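Local coordinates for protein dehalogenase-like hydrolase (Ralstonia solanacearum, PDB 3UMB) that probably catalyses the hydrolytic dehalogenation of small (S)-2-haloalkanoic acids to (R)-2-hydroxyalkanoic acids, as a member of the HAD-like hydrolase superfamily, at residues L118-N123 with G140-V145; H144-D149 with A162-A167. All blocks are in the same frame, centred on the assembly; numbering follows the deposited sequence.

Contact 1: L118-N123 with G140-V145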
loop_
_atom_site.group_PDB
_atom_site.type_symbol
_atom_site.label_atom_id
_atom_site.label_comp_id
_atom_site.label_asym_id
_atom_site.label_seq_id
_atom_site.Cartn_x
_atom_site.Cartn_y
_atom_site.Cartn_z
ATOM N N LEU A 118 -24.620 -1.743 -16.683
ATOM C CA LEU A 118 -24.025 -1.613 -15.361
ATOM C C LEU A 118 -23.106 -2.771 -15.153
ATOM O O LEU A 118 -23.438 -3.893 -15.546
ATOM C CB LEU A 118 -25.085 -1.603 -14.246
ATOM C CG LEU A 118 -26.137 -0.489 -14.252
ATOM C CD1 LEU A 118 -26.965 -0.520 -12.952
ATOM C CD2 LEU A 118 -25.549 0.916 -14.528
ATOM N N GLY A 119 -21.943 -2.490 -14.565
ATOM C CA GLY A 119 -21.024 -3.551 -14.168
ATOM C C GLY A 119 -20.367 -3.341 -12.815
ATOM O O GLY A 119 -20.365 -2.213 -12.267
ATOM N N ILE A 120 -19.821 -4.439 -12.295
ATOM C CA ILE A 120 -18.903 -4.438 -11.154
ATOM C C ILE A 120 -17.480 -4.786 -11.611
ATOM O O ILE A 120 -17.283 -5.747 -12.389
ATOM C CB ILE A 120 -19.278 -5.506 -10.149
ATOM C CG1 ILE A 120 -20.709 -5.307 -9.672
ATOM C CG2 ILE A 120 -18.323 -5.485 -8.951
ATOM C CD1 ILE A 120 -21.121 -6.291 -8.584
ATOM N N LEU A 121 -16.501 -4.019 -11.131
ATOM C CA LEU A 121 -15.070 -4.366 -11.257
ATOM C C LEU A 121 -14.416 -4.369 -9.878
ATOM O O LEU A 121 -14.352 -3.325 -9.229
ATOM C CB LEU A 121 -14.317 -3.432 -12.195
ATOM C CG LEU A 121 -12.860 -3.839 -12.471
ATOM C CD1 LEU A 121 -12.803 -5.183 -13.232
ATOM C CD2 LEU A 121 -12.116 -2.748 -13.231
ATOM N N SER A 122 -13.963 -5.553 -9.443
ATOM C CA SER A 122 -13.613 -5.806 -8.066
ATOM C C SER A 122 -12.313 -6.573 -7.891
ATOM O O SER A 122 -11.980 -7.465 -8.670
ATOM C CB SER A 122 -14.728 -6.598 -7.402
ATOM O OG SER A 122 -14.344 -6.999 -6.084
ATOM N N ASN A 123 -11.584 -6.225 -6.838
ATOM C CA ASN A 123 -10.376 -6.952 -6.459
ATOM C C ASN A 123 -10.847 -8.364 -6.069
ATOM O O ASN A 123 -10.099 -9.360 -6.125
ATOM C CB ASN A 123 -9.641 -6.237 -5.289
ATOM C CG ASN A 123 -8.604 -5.181 -5.750
ATOM O OD1 ASN A 123 -8.189 -5.117 -6.913
ATOM N ND2 ASN A 123 -8.167 -4.352 -4.804
ATOM N N GLY A 140 -29.240 -9.566 -11.666
ATOM C CA GLY A 140 -29.952 -9.023 -12.837
ATOM C C GLY A 140 -29.603 -7.600 -13.282
ATOM O O GLY A 140 -29.756 -7.244 -14.471
ATOM N N LEU A 141 -29.122 -6.779 -12.341
ATOM C CA LEU A 141 -28.850 -5.352 -12.606
ATOM C C LEU A 141 -27.544 -5.165 -13.353
ATOM O O LEU A 141 -27.409 -4.234 -14.142
ATOM C CB LEU A 141 -28.867 -4.522 -11.304
ATOM C CG LEU A 141 -30.252 -4.381 -10.619
ATOM C CD1 LEU A 141 -30.561 -5.588 -9.720
ATOM C CD2 LEU A 141 -30.363 -3.094 -9.815
ATOM N N PHE A 142 -26.595 -6.064 -13.115
ATOM C CA PHE A 142 -25.299 -6.021 -13.809
ATOM C C PHE A 142 -25.197 -6.968 -15.018
ATOM O O PHE A 142 -25.296 -8.200 -14.919
ATOM C CB PHE A 142 -24.145 -6.304 -12.840
ATOM C CG PHE A 142 -24.128 -5.400 -11.658
ATOM C CD1 PHE A 142 -24.020 -4.042 -11.820
ATOM C CD2 PHE A 142 -24.231 -5.904 -10.391
ATOM C CE1 PHE A 142 -24.025 -3.187 -10.735
ATOM C CE2 PHE A 142 -24.234 -5.061 -9.292
ATOM C CZ PHE A 142 -24.132 -3.704 -9.464
ATOM N N ASP A 143 -24.951 -6.349 -16.160
ATOM C CA ASP A 143 -24.473 -7.051 -17.340
ATOM C C ASP A 143 -23.157 -7.821 -17.073
ATOM O O ASP A 143 -23.080 -9.025 -17.343
ATOM C CB ASP A 143 -24.296 -6.056 -18.479
ATOM C CG ASP A 143 -25.611 -5.449 -18.925
ATOM O OD1 ASP A 143 -26.585 -5.465 -18.131
ATOM O OD2 ASP A 143 -25.676 -4.950 -20.076
ATOM N N HIS A 144 -22.140 -7.149 -16.516
ATOM C CA HIS A 144 -20.836 -7.799 -16.270
ATOM C C HIS A 144 -20.415 -7.672 -14.813
ATOM O O HIS A 144 -20.536 -6.626 -14.220
ATOM C CB HIS A 144 -19.758 -7.207 -17.180
ATOM C CG HIS A 144 -20.128 -7.159 -18.640
ATOM N ND1 HIS A 144 -19.971 -8.241 -19.488
ATOM C CD2 HIS A 144 -20.614 -6.147 -19.407
ATOM C CE1 HIS A 144 -20.341 -7.895 -20.710
ATOM N NE2 HIS A 144 -20.736 -6.631 -20.689
ATOM N N VAL A 145 -19.956 -8.774 -14.242
ATOM C CA VAL A 145 -19.451 -8.821 -12.885
ATOM C C VAL A 145 -17.999 -9.315 -13.056
ATOM O O VAL A 145 -17.751 -10.509 -13.335
ATOM C CB VAL A 145 -20.332 -9.722 -11.988
ATOM C CG1 VAL A 145 -19.632 -10.093 -10.671
ATOM C CG2 VAL A 145 -21.676 -9.039 -11.687
#
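The carbonyl oxygen of Leu118 is approached by two groups of 140-145: Asp143 N gives it a weak, strongly bent hydrogen bond (2.9 Å, 120° at the hydrogen), and Phe142 CA adds a CA-H...O contact at 3.3 Å. One step on, the pairing becomes regular. Ile120 N donates to His144 O at 3.0 Å, lying in the plane of that carbonyl, and the bond is nearly straight at 157°. Gly119 with His144 and Ile120 with Val145 are two parallel bridges within the pairing of strands 118-122 and 144-147.

The Phe142 ring is packed by side chains of 118-123. Anti to Ile120's own carbonyl carbon (chi1 -57°), Ile120 CG1 is placed over the centre of one face, 3.6 Å from the Phe142 centroid, a CH-pi contact. Ile120 CD1 runs on past the CD2-CE2 side of the ring, 3.4 Å from Phe142 CE2, and then reaches Val145 CG2 at van der Waals distance. Leu118 CB meets the ring at its edge, 3.6 Å from Phe142 CD1, and also packs on Leu141 O.

The pair forms the two strands of a beta-alpha-beta unit of the Rossmann-like HAD core. Helix 126-134, the crossover, lays Leu129 on Ile120 and Val145, helix 104-112 covers Leu118 and Leu141 through Leu108, and strand 6-9 flanks 118-122 on its other side.

Contact 2: H144-D149 with A162-A167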
loop_
_atom_site.group_PDB
_atom_site.type_symbol
_atom_site.label_atom_id
_atom_site.label_comp_id
_atom_site.label_asym_id
_atom_site.label_seq_id
_atom_site.Cartn_x
_atom_site.Cartn_y
_atom_site.Cartn_z
ATOM N N HIS A 144 -22.140 -7.149 -16.516
ATOM C CA HIS A 144 -20.836 -7.799 -16.270
ATOM C C HIS A 144 -20.415 -7.672 -14.813
ATOM O O HIS A 144 -20.536 -6.626 -14.220
ATOM C CB HIS A 144 -19.758 -7.207 -17.180
ATOM C CG HIS A 144 -20.128 -7.159 -18.640
ATOM N ND1 HIS A 144 -19.971 -8.241 -19.488
ATOM C CD2 HIS A 144 -20.614 -6.147 -19.407
ATOM C CE1 HIS A 144 -20.341 -7.895 -20.710
ATOM N NE2 HIS A 144 -20.736 -6.631 -20.689
ATOM N N VAL A 145 -19.956 -8.774 -14.242
ATOM C CA VAL A 145 -19.451 -8.821 -12.885
ATOM C C VAL A 145 -17.999 -9.315 -13.056
ATOM O O VAL A 145 -17.751 -10.509 -13.335
ATOM C CB VAL A 145 -20.332 -9.722 -11.988
ATOM C CG1 VAL A 145 -19.632 -10.093 -10.671
ATOM C CG2 VAL A 145 -21.676 -9.039 -11.687
ATOM N N LEU A 146 -17.061 -8.370 -12.947
ATOM C CA LEU A 146 -15.662 -8.586 -13.321
ATOM C C LEU A 146 -14.713 -8.634 -12.094
ATOM O O LEU A 146 -14.870 -7.919 -11.116
ATOM C CB LEU A 146 -15.227 -7.506 -14.333
ATOM C CG LEU A 146 -16.167 -7.291 -15.549
ATOM C CD1 LEU A 146 -15.917 -5.994 -16.185
ATOM C CD2 LEU A 146 -16.011 -8.412 -16.602
ATOM N N SER A 147 -13.747 -9.532 -12.165
ATOM C CA SER A 147 -12.764 -9.743 -11.125
ATOM C C SER A 147 -11.384 -9.611 -11.708
ATOM O O SER A 147 -11.109 -10.132 -12.783
ATOM C CB SER A 147 -12.910 -11.142 -10.580
ATOM O OG SER A 147 -11.829 -11.506 -9.743
ATOM N N VAL A 148 -10.503 -8.970 -10.967
ATOM C CA VAL A 148 -9.101 -8.885 -11.336
ATOM C C VAL A 148 -8.438 -10.241 -11.366
ATOM O O VAL A 148 -7.294 -10.374 -11.737
ATOM C CB VAL A 148 -8.333 -8.010 -10.338
ATOM C CG1 VAL A 148 -9.008 -6.651 -10.198
ATOM C CG2 VAL A 148 -8.205 -8.756 -8.954
ATOM N N ASP A 149 -9.147 -11.274 -10.952
ATOM C CA ASP A 149 -8.604 -12.608 -11.034
ATOM C C ASP A 149 -8.287 -13.079 -12.483
ATOM O O ASP A 149 -7.470 -13.965 -12.694
ATOM C CB ASP A 149 -9.596 -13.575 -10.402
ATOM C CG ASP A 149 -9.035 -14.959 -10.275
ATOM O OD1 ASP A 149 -8.240 -15.241 -9.335
ATOM O OD2 ASP A 149 -9.421 -15.760 -11.110
ATOM N N ALA A 162 -8.203 -2.258 -17.292
ATOM C CA ALA A 162 -8.509 -2.586 -18.661
ATOM C C ALA A 162 -9.628 -3.584 -18.815
ATOM O O ALA A 162 -10.190 -3.650 -19.893
ATOM C CB ALA A 162 -7.290 -3.065 -19.431
ATOM N N LEU A 163 -9.947 -4.353 -17.787
ATOM C CA LEU A 163 -11.014 -5.334 -17.918
ATOM C C LEU A 163 -12.360 -4.686 -18.335
ATOM O O LEU A 163 -13.143 -5.309 -19.043
ATOM C CB LEU A 163 -11.185 -6.223 -16.644
ATOM C CG LEU A 163 -10.095 -7.254 -16.290
ATOM C CD1 LEU A 163 -10.200 -7.746 -14.832
ATOM C CD2 LEU A 163 -10.098 -8.422 -17.238
ATOM N N ALA A 164 -12.627 -3.455 -17.915
ATOM C CA ALA A 164 -13.986 -2.921 -18.085
ATOM C C ALA A 164 -14.217 -2.403 -19.496
ATOM O O ALA A 164 -15.200 -2.780 -20.109
ATOM C CB ALA A 164 -14.336 -1.906 -17.044
ATOM N N PRO A 165 -13.289 -1.613 -20.053
ATOM C CA PRO A 165 -13.458 -1.351 -21.479
ATOM C C PRO A 165 -13.656 -2.628 -22.305
ATOM O O PRO A 165 -14.556 -2.648 -23.152
ATOM C CB PRO A 165 -12.190 -0.616 -21.843
ATOM C CG PRO A 165 -11.913 0.184 -20.564
ATOM C CD PRO A 165 -12.182 -0.822 -19.492
ATOM N N ARG A 166 -12.905 -3.700 -22.011
ATOM C CA ARG A 166 -13.004 -4.934 -22.803
ATOM C C ARG A 166 -14.331 -5.537 -22.756
ATOM O O ARG A 166 -14.864 -5.862 -23.791
ATOM C CB ARG A 166 -12.059 -6.041 -22.355
ATOM C CG ARG A 166 -10.800 -6.066 -23.179
ATOM C CD ARG A 166 -10.238 -7.494 -23.361
ATOM N NE ARG A 166 -9.867 -8.115 -22.105
ATOM C CZ ARG A 166 -8.956 -7.631 -21.294
ATOM N NH1 ARG A 166 -8.315 -6.506 -21.597
ATOM N NH2 ARG A 166 -8.649 -8.292 -20.197
ATOM N N ALA A 167 -14.840 -5.768 -21.547
ATOM C CA ALA A 167 -16.163 -6.395 -21.372
ATOM C C ALA A 167 -17.331 -5.570 -21.994
ATOM O O ALA A 167 -18.269 -6.151 -22.519
ATOM C CB ALA A 167 -16.436 -6.672 -19.911
#
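Leu146 and Leu163 each set CG anti to their own carbonyl carbon (chi1 -50° and -70°), and an extended chi2 in both, CD1 anti to CA, carries CD1 on to the other segment. This is the strand-on-helix packing of an alpha/beta sandwich: the edge strand of the parallel HAD sheet, 144-147, lies against helix 163-168, which precedes the next strand, 175-179. The axes of 144-147 and 163-167 approach to 9.6 Å, roughly antiparallel at 147°.

Leu146 fits against the helix surface between Leu163, Ala164 and Ala167. Both its methyls face the Ala167 methyl, Leu146 CD1 and CD2 each 3.8 Å from Ala167 CB, while CD1 also lies near Leu163 O and the backbone of Ala164. Leu163 reaches back to the strand's end, where its CD1 touches Ser147 O at 3.3 Å and packs beside Val148 CA. Leu121 of the adjacent strand touches both leucines, so the apolar layer continues across the sheet.

Ser147 turns its CB away from the helix. Its OG binds Gly124 O, and it may also receive Asp149 N in an ST turn, although the position of that nitrogen is less sure.

At the other end of the strand, the His144 imidazole lies beside Ala167 of helix 163-168, and Phe168 meets it edge-to-face. Ala167 O is near His144 NE2 but sits well above the ring plane, and is not a hydrogen-bond partner. What the ring does receive is a CH-pi contact: Ala167 CB stands over one face, displaced toward the rim, 4.0 Å from the His144 centroid.

In the fold
Both contacts use the edge strand 144-147; His144 works in both, by its backbone O in contact 1 and its ring in contact 2, while Val145 takes part in contact 1. Contact 1 secures the strand in the sheet by backbone hydrogen bonding to 118-122 and the packed Phe142 ring; contact 2 packs it against helix 163-168 through leucine and alanine side chains and the His144 ring. The ladder runs on (Ile120 O with Leu146 N, Ser122 N with Leu146 O), so Leu146 is bonded into the sheet by its backbone and packs on the helix by its side chain. Both are partly buried (Leu118 and Ile120 enclosed in contact 1, Leu163 and Ala164 in contact 2), away from the magnesium sites.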